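Local coordinates for protein jasmonate-induced oxygenase 2 (Arabidopsis thaliana, PDB 6LSV) that oxidises the plant hormone jasmonate to 12-hydroxyjasmonate, using iron, 2-oxoglutarate and molecular oxygen, at residues E196-E201 with Q272-S277; D269-Q272 with T278-S281; E70-W75 with R181-N186; T185-K190 with Q313-T318; S225-P230 with L334-Q339. All blocks are in the same frame, centred on the assembly; numbering follows the deposited sequence.

Contact 1. Residues E196-E201 with Q272-S277; sequences EAFGGE and QILSNS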
# COMPACT_ATOMS: atom_id res chain seq x y z
N GLU A 196 14.59 1.65 -15.44
CA GLU A 196 14.39 2.14 -16.80
C GLU A 196 12.90 2.15 -17.15
O GLU A 196 12.36 3.18 -17.58
CB GLU A 196 15.17 1.26 -17.77
CG GLU A 196 15.74 1.96 -18.98
CD GLU A 196 16.49 0.99 -19.88
OE1 GLU A 196 15.86 0.41 -20.79
OE2 GLU A 196 17.71 0.81 -19.67
N ALA A 197 12.22 1.02 -16.96
CA ALA A 197 10.83 0.90 -17.35
C ALA A 197 9.93 1.86 -16.59
O ALA A 197 8.90 2.30 -17.12
CB ALA A 197 10.35 -0.54 -17.14
N PHE A 198 10.29 2.20 -15.35
CA PHE A 198 9.50 3.12 -14.54
C PHE A 198 9.65 4.57 -14.96
O PHE A 198 8.90 5.42 -14.46
CB PHE A 198 9.89 2.99 -13.07
CG PHE A 198 9.22 1.86 -12.35
CD1 PHE A 198 9.15 0.60 -12.92
CD2 PHE A 198 8.70 2.05 -11.08
CE1 PHE A 198 8.55 -0.44 -12.24
CE2 PHE A 198 8.10 1.01 -10.40
CZ PHE A 198 8.03 -0.24 -10.98
N GLY A 199 10.60 4.88 -15.83
CA GLY A 199 10.90 6.24 -16.22
C GLY A 199 12.18 6.83 -15.64
O GLY A 199 12.25 8.05 -15.49
N GLY A 200 13.17 6.01 -15.32
CA GLY A 200 14.41 6.50 -14.75
C GLY A 200 14.25 7.14 -13.39
O GLY A 200 13.76 6.51 -12.45
N GLU A 201 14.67 8.40 -13.26
CA GLU A 201 14.59 9.11 -12.00
C GLU A 201 13.27 9.84 -11.80
O GLU A 201 12.92 10.14 -10.65
CB GLU A 201 15.75 10.10 -11.87
CG GLU A 201 15.65 11.33 -12.75
CD GLU A 201 16.22 12.56 -12.07
OE1 GLU A 201 17.46 12.60 -11.87
OE2 GLU A 201 15.44 13.48 -11.74
N GLN A 272 3.81 -6.88 -11.50
CA GLN A 272 3.27 -8.13 -12.03
C GLN A 272 3.11 -8.06 -13.54
O GLN A 272 3.42 -9.02 -14.25
CB GLN A 272 1.93 -8.47 -11.36
CG GLN A 272 1.17 -9.60 -12.06
CD GLN A 272 0.07 -10.22 -11.21
OE1 GLN A 272 0.12 -10.20 -9.98
NE2 GLN A 272 -0.93 -10.79 -11.86
N ILE A 273 2.66 -6.91 -14.05
CA ILE A 273 2.50 -6.73 -15.49
C ILE A 273 3.85 -6.68 -16.18
O ILE A 273 4.05 -7.30 -17.23
CB ILE A 273 1.66 -5.48 -15.78
CG1 ILE A 273 0.26 -5.61 -15.17
CG2 ILE A 273 1.56 -5.22 -17.27
CD1 ILE A 273 -0.39 -4.29 -14.85
N LEU A 274 4.81 -5.94 -15.61
CA LEU A 274 6.13 -5.82 -16.23
C LEU A 274 6.85 -7.17 -16.28
O LEU A 274 7.47 -7.52 -17.29
CB LEU A 274 6.97 -4.78 -15.49
CG LEU A 274 6.67 -3.32 -15.84
CD1 LEU A 274 7.34 -2.38 -14.86
CD2 LEU A 274 7.09 -3.00 -17.26
N SER A 275 6.76 -7.94 -15.20
CA SER A 275 7.38 -9.26 -15.15
C SER A 275 6.60 -10.30 -15.94
O SER A 275 6.90 -11.49 -15.81
CB SER A 275 7.54 -9.71 -13.69
OG SER A 275 6.28 -9.98 -13.09
N ASN A 276 5.62 -9.89 -16.74
CA ASN A 276 4.74 -10.80 -17.47
C ASN A 276 4.21 -11.90 -16.55
O ASN A 276 4.17 -13.08 -16.92
CB ASN A 276 5.44 -11.40 -18.69
CG ASN A 276 4.45 -11.88 -19.76
OD1 ASN A 276 3.32 -11.39 -19.84
ND2 ASN A 276 4.87 -12.84 -20.57
N SER A 277 3.83 -11.50 -15.34
CA SER A 277 3.29 -12.35 -14.28
C SER A 277 4.31 -13.30 -13.66
O SER A 277 3.93 -14.22 -12.93
CB SER A 277 2.08 -13.17 -14.75
OG SER A 277 0.86 -12.50 -14.46
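Leu274 reaches across with both branches and uses a different one for each partner. Its CD1 meets the aromatic ring of Phe198, and its CD2 meets the methyl of Ala197. The CD1 contact is the closer, 3.5 Å from Leu274 CD1 to Phe198 CE1. The leucine meets the ring obliquely, at CE1 and CD1. The second branch is looser, with 4.1 Å between Leu274 CD2 and Ala197 CB. Leu274 CG stands beside its backbone N (chi1 -80°), and this sends the fork out from the last turn of its helix toward the other segment.

Each partner sits where a helix ends. Gly199, with positive phi, closes helix 193-197 in a Schellman motif, and Gly199 N bonds to Glu196 O at 3.0 Å. Asn276 plays the same part for helix 269-274. There Ser277 N bonds to Gln272 O at 2.7 Å, and Asn276 N bonds to Ile273 O at 3.1 Å. The ends of helix 193-197 and of helix 269-274, which belongs to the jelly-roll part of the chain, therefore meet through apolar side chains, with no hydrogen bond between the segments. Phe198 and Leu274 are buried. The Phe198 ring also packs on Ile203 and Pro303, while Leu274 also touches Ile309 of strand 308-309.

Contact 2. Residues D269-Q272 with T278-S281; sequences DQIQ and TYKS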
# COMPACT_ATOMS: atom_id res chain seq x y z
N ASP A 269 0.74 -4.19 -8.63
CA ASP A 269 0.13 -4.63 -9.88
C ASP A 269 1.01 -4.29 -11.08
O ASP A 269 1.10 -5.06 -12.04
CB ASP A 269 -1.25 -4.00 -10.05
CG ASP A 269 -2.34 -4.79 -9.36
OD1 ASP A 269 -2.05 -5.88 -8.81
OD2 ASP A 269 -3.51 -4.33 -9.37
N GLN A 270 1.68 -3.13 -11.04
CA GLN A 270 2.49 -2.71 -12.18
C GLN A 270 3.68 -3.62 -12.40
O GLN A 270 4.07 -3.87 -13.55
CB GLN A 270 2.94 -1.26 -11.99
CG GLN A 270 1.80 -0.26 -11.98
CD GLN A 270 0.84 -0.46 -13.14
OE1 GLN A 270 1.25 -0.46 -14.30
NE2 GLN A 270 -0.44 -0.65 -12.82
N ILE A 271 4.28 -4.14 -11.33
CA ILE A 271 5.43 -5.03 -11.51
C ILE A 271 4.97 -6.41 -11.96
O ILE A 271 5.66 -7.06 -12.76
CB ILE A 271 6.26 -5.09 -10.22
CG1 ILE A 271 6.98 -3.75 -10.01
CG2 ILE A 271 7.27 -6.22 -10.27
CD1 ILE A 271 8.00 -3.76 -8.89
N GLN A 272 3.81 -6.88 -11.50
CA GLN A 272 3.27 -8.13 -12.03
C GLN A 272 3.11 -8.06 -13.54
O GLN A 272 3.42 -9.02 -14.25
CB GLN A 272 1.93 -8.47 -11.36
CG GLN A 272 1.17 -9.60 -12.06
CD GLN A 272 0.07 -10.22 -11.21
OE1 GLN A 272 0.12 -10.20 -9.98
NE2 GLN A 272 -0.93 -10.79 -11.86
N THR A 278 5.61 -13.11 -13.93
CA THR A 278 6.61 -13.90 -13.20
C THR A 278 6.63 -13.51 -11.73
O THR A 278 6.69 -14.37 -10.85
CB THR A 278 7.99 -13.72 -13.83
OG1 THR A 278 7.93 -13.99 -15.23
CG2 THR A 278 8.99 -14.67 -13.17
N TYR A 279 6.59 -12.21 -11.45
CA TYR A 279 6.32 -11.72 -10.11
C TYR A 279 4.82 -11.54 -9.94
O TYR A 279 4.13 -11.07 -10.86
CB TYR A 279 7.04 -10.39 -9.85
CG TYR A 279 8.55 -10.48 -9.86
CD1 TYR A 279 9.20 -11.68 -9.61
CD2 TYR A 279 9.32 -9.36 -10.11
CE1 TYR A 279 10.58 -11.76 -9.61
CE2 TYR A 279 10.70 -9.42 -10.12
CZ TYR A 279 11.32 -10.63 -9.86
OH TYR A 279 12.70 -10.70 -9.87
N LYS A 280 4.31 -11.91 -8.77
CA LYS A 280 2.90 -11.76 -8.46
C LYS A 280 2.71 -10.66 -7.44
O LYS A 280 3.51 -10.53 -6.51
CB LYS A 280 2.31 -13.07 -7.93
CG LYS A 280 2.35 -14.21 -8.94
CD LYS A 280 1.55 -13.87 -10.19
CE LYS A 280 1.49 -15.05 -11.13
NZ LYS A 280 1.51 -16.34 -10.39
N SER A 281 1.67 -9.85 -7.61
CA SER A 281 1.34 -8.84 -6.62
C SER A 281 0.59 -9.50 -5.46
O SER A 281 -0.36 -10.26 -5.68
CB SER A 281 0.51 -7.71 -7.23
OG SER A 281 -0.73 -8.18 -7.73
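In the jelly-roll (double-stranded beta-helix) fold, Gln272 and Asp269 of helix 269-274 hold Ser281, in the loop that runs on to strand 284-286 and the iron ligand His284. The chain doubles back after the helix, and the loop lies along it.

A bond of 2.9 Å runs from Ser281 N to Gln272 OE1. It is nearly straight at 176°, and the donor lies in the carbonyl plane of the amide. Gln272 can reach the loop because its CG is anti to the backbone N (chi1 168°) and the rest of the chain is extended. Its OE1 is also bonded to Lys344 NZ, and its NE2 to Tyr324 OH, so both ends of the buried amide are satisfied. Asp269, one helix turn earlier, meets the same serine. Its OD1 lies 2.9 Å from Ser281 OG. The same carboxylate bonds to Tyr332 OH and to Ser228 OG, which sits between the iron ligands His227 and Asp229. This ties the loop to the chain that carries the metal site.

Two residues before Ser281, Tyr279 O receives a CA-H...O contact of 3.3 Å from Gln272 CA. Tyr279 OH bonds to Leu183 O of helix 161-186. The tyrosine ring presents its edge to the helix, with Ile271 CG2 near the ring plane and 3.8 Å from Tyr279 CD2.

Contact 3. Residues E70-W75 with R181-N186; sequences EACRGW and RVLSTN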
# COMPACT_ATOMS: atom_id res chain seq x y z
N GLU A 70 12.19 -16.27 -4.87
CA GLU A 70 11.15 -17.23 -4.50
C GLU A 70 9.96 -16.54 -3.86
O GLU A 70 8.81 -16.94 -4.08
CB GLU A 70 11.73 -18.29 -3.57
CG GLU A 70 11.07 -19.66 -3.69
CD GLU A 70 11.32 -20.33 -5.04
OE1 GLU A 70 10.50 -20.13 -5.96
OE2 GLU A 70 12.34 -21.05 -5.18
N ALA A 71 10.21 -15.50 -3.06
CA ALA A 71 9.12 -14.78 -2.41
C ALA A 71 8.31 -13.98 -3.42
O ALA A 71 7.07 -13.99 -3.39
CB ALA A 71 9.67 -13.86 -1.32
N CYS A 72 8.99 -13.29 -4.34
CA CYS A 72 8.29 -12.45 -5.31
C CYS A 72 7.46 -13.25 -6.30
O CYS A 72 6.50 -12.71 -6.86
CB CYS A 72 9.30 -11.58 -6.07
SG CYS A 72 10.25 -10.46 -5.02
N ARG A 73 7.80 -14.52 -6.52
CA ARG A 73 7.10 -15.32 -7.51
C ARG A 73 5.91 -16.08 -6.92
O ARG A 73 4.88 -16.22 -7.59
CB ARG A 73 8.07 -16.31 -8.17
CG ARG A 73 9.15 -15.66 -9.01
CD ARG A 73 10.24 -16.67 -9.37
NE ARG A 73 11.34 -16.04 -10.10
CZ ARG A 73 11.71 -16.38 -11.33
NH1 ARG A 73 11.06 -17.34 -11.98
NH2 ARG A 73 12.73 -15.76 -11.91
N GLY A 74 6.03 -16.56 -5.69
CA GLY A 74 4.98 -17.36 -5.10
C GLY A 74 4.14 -16.63 -4.07
O GLY A 74 2.95 -16.94 -3.90
N TRP A 75 4.74 -15.67 -3.37
CA TRP A 75 4.04 -14.91 -2.35
C TRP A 75 3.85 -13.44 -2.70
O TRP A 75 2.86 -12.84 -2.27
CB TRP A 75 4.79 -15.00 -1.01
CG TRP A 75 4.97 -16.40 -0.56
CD1 TRP A 75 5.93 -17.28 -0.97
CD2 TRP A 75 4.15 -17.11 0.37
NE1 TRP A 75 5.76 -18.49 -0.34
CE2 TRP A 75 4.68 -18.41 0.49
CE3 TRP A 75 3.02 -16.77 1.13
CZ2 TRP A 75 4.12 -19.37 1.33
CZ3 TRP A 75 2.47 -17.72 1.97
CH2 TRP A 75 3.02 -19.01 2.06
N ARG A 181 16.79 -2.82 -8.13
CA ARG A 181 17.93 -3.48 -8.75
C ARG A 181 17.95 -4.97 -8.44
O ARG A 181 18.35 -5.78 -9.29
CB ARG A 181 19.23 -2.82 -8.29
CG ARG A 181 19.34 -1.35 -8.65
CD ARG A 181 20.78 -0.91 -8.79
NE ARG A 181 21.54 -1.13 -7.56
CZ ARG A 181 21.66 -0.24 -6.58
NH1 ARG A 181 21.05 0.94 -6.68
NH2 ARG A 181 22.37 -0.53 -5.50
N VAL A 182 17.51 -5.36 -7.24
CA VAL A 182 17.43 -6.78 -6.93
C VAL A 182 16.28 -7.43 -7.69
O VAL A 182 16.42 -8.55 -8.21
CB VAL A 182 17.29 -6.98 -5.40
CG1 VAL A 182 17.07 -8.46 -5.07
CG2 VAL A 182 18.52 -6.45 -4.68
N LEU A 183 15.14 -6.75 -7.79
CA LEU A 183 14.00 -7.29 -8.53
C LEU A 183 14.35 -7.52 -9.99
O LEU A 183 14.00 -8.55 -10.57
CB LEU A 183 12.80 -6.36 -8.41
CG LEU A 183 12.17 -6.22 -7.02
CD1 LEU A 183 10.94 -5.32 -7.08
CD2 LEU A 183 11.80 -7.58 -6.46
N SER A 184 15.06 -6.56 -10.60
CA SER A 184 15.47 -6.69 -12.00
C SER A 184 16.44 -7.85 -12.18
O SER A 184 16.26 -8.70 -13.06
CB SER A 184 16.15 -5.40 -12.48
OG SER A 184 15.27 -4.29 -12.43
N THR A 185 17.50 -7.88 -11.37
CA THR A 185 18.53 -8.90 -11.50
C THR A 185 17.93 -10.30 -11.35
O THR A 185 18.27 -11.21 -12.11
CB THR A 185 19.62 -8.66 -10.47
OG1 THR A 185 20.38 -7.50 -10.85
CG2 THR A 185 20.53 -9.85 -10.35
N ASN A 186 17.03 -10.47 -10.38
CA ASN A 186 16.44 -11.78 -10.16
C ASN A 186 15.66 -12.29 -11.37
O ASN A 186 15.41 -13.49 -11.47
CB ASN A 186 15.53 -11.74 -8.93
CG ASN A 186 16.27 -12.10 -7.65
OD1 ASN A 186 16.97 -13.11 -7.59
ND2 ASN A 186 16.12 -11.26 -6.63
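Cys72 SG and Leu183 CG each sit beside their own backbone N, with chi1 of -61° and -67°, and this brings the thiol and the leucine fork together between two helices. The touch is made by one branch, with 3.6 Å from Cys72 SG to Leu183 CD2. It is an apolar contact, and both residues are buried.

Next to Cys72, the contact becomes polar and more open. Arg73 is extended from CG to NE and carries its guanidinium out to Asn186, about one turn on from Leu183, at the end of helix 161-186. The backbone carbonyl of Asn186 lies at the edge of the guanidinium, near its plane, with 3.5 Å from Arg73 NH2 to Asn186 O. That is long, and no hydrogen bond joins the two segments. The arginine may still be drawn electrostatically to the carbonyl end of the helix. The side chain of Asn186 packs on Met65, Ile68 and Ser69, earlier in helix 63-74.

Tyr279, in the loop after helix 269-274, also touches Cys72, Arg73 and Asn186. Cys72 and Leu183 both rest on Ile267 of strand 263-267. Helices 63-74 and 161-186 thus pack side by side against the large mixed sheet, an arrangement known from plant 2-oxoglutarate oxygenases, where helices back the major sheet of the jelly roll.

Contact 4. Residues T185-K190 with Q313-T318; sequences TNLGLK and QELVST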
# COMPACT_ATOMS: atom_id res chain seq x y z
N THR A 185 17.50 -7.88 -11.37
CA THR A 185 18.53 -8.90 -11.50
C THR A 185 17.93 -10.30 -11.35
O THR A 185 18.27 -11.21 -12.11
CB THR A 185 19.62 -8.66 -10.47
OG1 THR A 185 20.38 -7.50 -10.85
CG2 THR A 185 20.53 -9.85 -10.35
N ASN A 186 17.03 -10.47 -10.38
CA ASN A 186 16.44 -11.78 -10.16
C ASN A 186 15.66 -12.29 -11.37
O ASN A 186 15.41 -13.49 -11.47
CB ASN A 186 15.53 -11.74 -8.93
CG ASN A 186 16.27 -12.10 -7.65
OD1 ASN A 186 16.97 -13.11 -7.59
ND2 ASN A 186 16.12 -11.26 -6.63
N LEU A 187 15.29 -11.41 -12.29
CA LEU A 187 14.67 -11.82 -13.55
C LEU A 187 15.69 -11.99 -14.66
O LEU A 187 15.30 -12.13 -15.83
CB LEU A 187 13.60 -10.82 -13.97
CG LEU A 187 12.32 -10.76 -13.12
CD1 LEU A 187 11.36 -9.69 -13.64
CD2 LEU A 187 11.65 -12.12 -13.06
N GLY A 188 16.98 -11.99 -14.34
CA GLY A 188 18.01 -12.11 -15.36
C GLY A 188 18.14 -10.91 -16.26
O GLY A 188 18.64 -11.04 -17.38
N LEU A 189 17.71 -9.74 -15.80
CA LEU A 189 17.78 -8.51 -16.58
C LEU A 189 18.94 -7.64 -16.11
O LEU A 189 19.49 -7.84 -15.02
CB LEU A 189 16.47 -7.72 -16.48
CG LEU A 189 15.15 -8.47 -16.69
CD1 LEU A 189 14.00 -7.67 -16.09
CD2 LEU A 189 14.91 -8.73 -18.16
N LYS A 190 19.29 -6.66 -16.94
CA LYS A 190 20.18 -5.59 -16.50
C LYS A 190 19.67 -5.03 -15.18
O LYS A 190 18.48 -4.79 -15.01
CB LYS A 190 20.23 -4.47 -17.55
CG LYS A 190 20.92 -4.86 -18.84
CD LYS A 190 20.68 -3.81 -19.92
CE LYS A 190 21.22 -2.45 -19.50
NZ LYS A 190 20.18 -1.40 -19.62
N GLN A 313 9.69 -6.66 -22.92
CA GLN A 313 9.92 -7.45 -24.13
C GLN A 313 10.98 -8.52 -23.91
O GLN A 313 10.95 -9.56 -24.57
CB GLN A 313 10.33 -6.53 -25.28
CG GLN A 313 11.53 -5.65 -24.99
CD GLN A 313 11.71 -4.56 -26.02
OE1 GLN A 313 10.80 -4.29 -26.81
NE2 GLN A 313 12.88 -3.94 -26.04
N GLU A 314 11.90 -8.30 -22.97
CA GLU A 314 12.94 -9.28 -22.69
C GLU A 314 12.37 -10.60 -22.21
O GLU A 314 12.98 -11.66 -22.42
CB GLU A 314 13.92 -8.73 -21.64
CG GLU A 314 14.92 -7.71 -22.16
CD GLU A 314 14.36 -6.30 -22.19
OE1 GLU A 314 13.14 -6.13 -21.97
OE2 GLU A 314 15.15 -5.35 -22.43
N LEU A 315 11.20 -10.58 -21.57
CA LEU A 315 10.63 -11.77 -20.96
C LEU A 315 9.58 -12.43 -21.83
O LEU A 315 8.90 -13.36 -21.37
CB LEU A 315 10.04 -11.43 -19.59
CG LEU A 315 10.92 -10.57 -18.69
CD1 LEU A 315 10.10 -9.99 -17.56
CD2 LEU A 315 12.10 -11.37 -18.15
N VAL A 316 9.42 -11.99 -23.07
CA VAL A 316 8.41 -12.53 -23.97
C VAL A 316 9.07 -13.53 -24.91
O VAL A 316 10.04 -13.20 -25.60
CB VAL A 316 7.72 -11.41 -24.76
CG1 VAL A 316 7.01 -11.98 -25.97
CG2 VAL A 316 6.73 -10.67 -23.87
N SER A 317 8.56 -14.75 -24.90
CA SER A 317 8.81 -15.75 -25.92
C SER A 317 7.49 -16.06 -26.62
O SER A 317 6.44 -15.52 -26.26
CB SER A 317 9.44 -17.01 -25.32
OG SER A 317 10.32 -16.67 -24.25
N THR A 318 7.53 -16.92 -27.64
CA THR A 318 6.28 -17.30 -28.29
C THR A 318 5.52 -18.35 -27.49
O THR A 318 4.34 -18.58 -27.76
CB THR A 318 6.54 -17.81 -29.71
OG1 THR A 318 5.31 -18.30 -30.26
CG2 THR A 318 7.56 -18.94 -29.70
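A 2.7 Å bond from Gly188 N to Thr185 O turns the chain at the end of helix 161-186. Leu187 and Leu189, on either side of Gly188, both meet Leu315. Gly188 has positive phi and is the C-prime residue of a Schellman motif, whose second bond runs from Leu189 N to Ser184 O.

Leu315 comes from the other side, out of the 3-10 turn 313-315, and divides its two methyls. Its CD1 meets Leu187 CD1 at 4.1 Å, and its CD2 meets Leu189 CD2 at 3.9 Å. In both pairs the side chains run about at right angles to each other. Leu315 CD2 also comes near Leu187 O. Leu189 CD2 makes a further contact at 3.6 Å with Glu314 CB, so the methylene part of the glutamate extends the apolar patch. The glutamate then bends at chi2 (85°), and its carboxylate leaves the leucines. Leu187 and Leu189 both rest on Phe194 of helix 193-197.

The patch lies at the surface, far from the iron and the jasmonate pocket. No hydrogen bond crosses it. Lys190 NZ and Glu314 OE2 stand 7.0 Å apart. Each has other partners in long, weak ion pairs, Glu314 with Lys193, and Lys190 with Glu196 and Asp192. The link is therefore probably mainly hydrophobic, through partial shielding of leucine methyls from water.

Contact 5. Residues S225-P230 with L334-Q339; sequences SPHSDP and LFIRTQ. With FE (Fe (III) ion), chain E; JAA ({(1R,2R)-3-oxo-2-[(2Z)-pent-2-en-1-yl]cyclopentyl}acetic acid), chain D.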
# COMPACT_ATOMS: atom_id res chain seq x y z
N SER A 225 -10.44 -3.82 3.01
CA SER A 225 -10.89 -4.99 2.27
C SER A 225 -9.80 -5.50 1.33
O SER A 225 -8.84 -4.79 1.03
CB SER A 225 -12.16 -4.65 1.49
OG SER A 225 -13.25 -4.42 2.37
N PRO A 226 -9.92 -6.75 0.86
CA PRO A 226 -8.86 -7.33 0.03
C PRO A 226 -8.55 -6.48 -1.20
O PRO A 226 -9.43 -5.87 -1.80
CB PRO A 226 -9.44 -8.69 -0.39
CG PRO A 226 -10.36 -9.04 0.71
CD PRO A 226 -10.97 -7.74 1.16
N HIS A 227 -7.26 -6.47 -1.56
CA HIS A 227 -6.78 -5.76 -2.73
C HIS A 227 -5.30 -6.06 -2.91
O HIS A 227 -4.60 -6.45 -1.97
CB HIS A 227 -6.97 -4.25 -2.62
CG HIS A 227 -6.03 -3.60 -1.66
ND1 HIS A 227 -6.06 -3.85 -0.30
CD2 HIS A 227 -5.01 -2.73 -1.85
CE1 HIS A 227 -5.11 -3.16 0.29
NE2 HIS A 227 -4.46 -2.47 -0.62
N SER A 228 -4.83 -5.89 -4.14
CA SER A 228 -3.41 -5.71 -4.41
C SER A 228 -3.17 -4.24 -4.74
O SER A 228 -4.06 -3.54 -5.23
CB SER A 228 -2.94 -6.60 -5.57
OG SER A 228 -3.70 -6.37 -6.74
N ASP A 229 -1.96 -3.78 -4.44
CA ASP A 229 -1.64 -2.38 -4.68
C ASP A 229 -1.52 -2.12 -6.18
O ASP A 229 -0.85 -2.88 -6.88
CB ASP A 229 -0.34 -2.00 -3.97
CG ASP A 229 -0.48 -2.06 -2.46
OD1 ASP A 229 -1.58 -1.74 -1.96
OD2 ASP A 229 0.50 -2.43 -1.78
N PRO A 230 -2.15 -1.06 -6.70
CA PRO A 230 -2.14 -0.85 -8.15
C PRO A 230 -0.78 -0.48 -8.71
O PRO A 230 -0.52 -0.77 -9.89
CB PRO A 230 -3.15 0.29 -8.35
CG PRO A 230 -3.19 0.99 -7.03
CD PRO A 230 -2.96 -0.05 -5.99
N LEU A 334 -7.32 4.45 -11.94
CA LEU A 334 -8.71 4.85 -11.82
C LEU A 334 -9.63 3.69 -11.43
O LEU A 334 -10.72 3.94 -10.91
CB LEU A 334 -9.19 5.50 -13.12
CG LEU A 334 -8.61 6.89 -13.34
CD1 LEU A 334 -8.92 7.41 -14.74
CD2 LEU A 334 -9.12 7.85 -12.28
N PHE A 335 -9.20 2.45 -11.66
CA PHE A 335 -10.02 1.30 -11.29
C PHE A 335 -10.28 1.28 -9.78
O PHE A 335 -11.43 1.21 -9.34
CB PHE A 335 -9.36 0.00 -11.74
CG PHE A 335 -9.36 -0.18 -13.24
CD1 PHE A 335 -10.50 0.07 -13.97
CD2 PHE A 335 -8.22 -0.62 -13.90
CE1 PHE A 335 -10.51 -0.10 -15.35
CE2 PHE A 335 -8.22 -0.79 -15.27
CZ PHE A 335 -9.37 -0.53 -16.00
N ILE A 336 -9.21 1.33 -8.98
CA ILE A 336 -9.40 1.34 -7.53
C ILE A 336 -9.92 2.70 -7.06
O ILE A 336 -10.56 2.80 -6.01
CB ILE A 336 -8.10 0.95 -6.80
CG1 ILE A 336 -8.43 0.26 -5.48
CG2 ILE A 336 -7.21 2.17 -6.58
CD1 ILE A 336 -7.21 -0.16 -4.68
N ARG A 337 -9.66 3.77 -7.82
CA ARG A 337 -10.18 5.07 -7.43
C ARG A 337 -11.69 5.14 -7.61
O ARG A 337 -12.37 5.84 -6.85
CB ARG A 337 -9.50 6.18 -8.23
CG ARG A 337 -8.19 6.64 -7.62
CD ARG A 337 -7.33 7.35 -8.64
NE ARG A 337 -6.06 7.77 -8.07
CZ ARG A 337 -5.67 9.04 -7.94
NH1 ARG A 337 -6.47 10.02 -8.34
NH2 ARG A 337 -4.49 9.32 -7.41
N THR A 338 -12.23 4.40 -8.58
CA THR A 338 -13.67 4.39 -8.83
C THR A 338 -14.39 3.29 -8.07
O THR A 338 -15.53 3.50 -7.62
CB THR A 338 -13.94 4.25 -10.33
OG1 THR A 338 -13.00 5.03 -11.07
CG2 THR A 338 -15.36 4.71 -10.67
N GLN A 339 -13.77 2.12 -7.91
CA GLN A 339 -14.41 0.97 -7.29
C GLN A 339 -13.95 0.67 -5.87
O GLN A 339 -14.62 -0.08 -5.16
CB GLN A 339 -14.19 -0.29 -8.13
CG GLN A 339 -14.79 -0.25 -9.51
CD GLN A 339 -14.69 -1.59 -10.21
OE1 GLN A 339 -13.75 -2.36 -9.97
NE2 GLN A 339 -15.64 -1.89 -11.09
FE FE E . -2.34 -1.92 0.36
O01 JAA D . -5.62 5.78 -1.25
O02 JAA D . -2.15 5.81 -6.58
O03 JAA D . -4.09 6.22 -7.48
C04 JAA D . -4.18 5.57 -4.30
C05 JAA D . -5.03 4.78 -3.15
C06 JAA D . -5.00 6.86 -4.54
C07 JAA D . -5.85 6.98 -3.46
C08 JAA D . -5.48 5.76 -2.43
C09 JAA D . -4.09 3.83 -2.29
C10 JAA D . -4.09 4.81 -5.51
C11 JAA D . -4.00 2.45 -2.94
C12 JAA D . -3.40 5.66 -6.59
C13 JAA D . -4.18 1.34 -2.26
C14 JAA D . -4.50 1.37 -0.76
C15 JAA D . -5.75 0.53 -0.49
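Ile336 makes the apolar contacts, sending CG2 to Pro230 CG at 4.2 Å. Its CG1 lies anti to the backbone N (chi1 -150°), and the extended arm places CD1 4.4 Å from His227 CD2, obliquely to the imidazole. CD1 also borders the pentenyl tail of jasmonate.

Metal bonds come next. The iron is held by His227 NE2 at 2.4 Å and by Asp229 OD1, and His284 supplies the third protein ligand. This is the HxD...H facial triad of the 2-oxoglutarate oxygenases, set in their jelly-roll fold. The terminal carbon of the tail, JAA C15, lies 4.3 Å from the iron FE and 3.3 Å from His227 NE2. It is the carbon hydroxylated in the product.

Hydrogen bonds orient the histidine and hold the hormone's carboxylate. His227 ND1 donates to Ser225 O at 3.2 Å, which helps set the rotation of the imidazole. Arg337, extended from CG to NE, meets the jasmonate carboxylate with the edge of its guanidinium. Arg337 NE donates to JAA O03 at 2.6 Å, with an angle of 162°, while the bond from NH2 to the same oxygen is weak. Arg333 and Arg208 also hydrogen-bond the hormone.

Contacts 1 to 4 cluster on one side of the chain, with centres about 9 to 13 Å apart. Contacts 1 and 2 share Gln272 and helix 269-274. Contacts 3 and 4 share Thr185, Asn186 and the end of helix 161-186. Contact 3 closes first along the chain, and contacts 1 and 2 both fall within the span of contact 4. A probable backbone bond between Lys280 of contact 2 and Cys72 of contact 3 joins the two pairs. Contact 5 holds the iron and jasmonate. It lies about 15 Å from contact 2 and about 28 Å from contact 4, between centres. Asp269 of contact 2 reaches it through Ser228 and Asp229. The outer helices are thus linked step by step to the metal site.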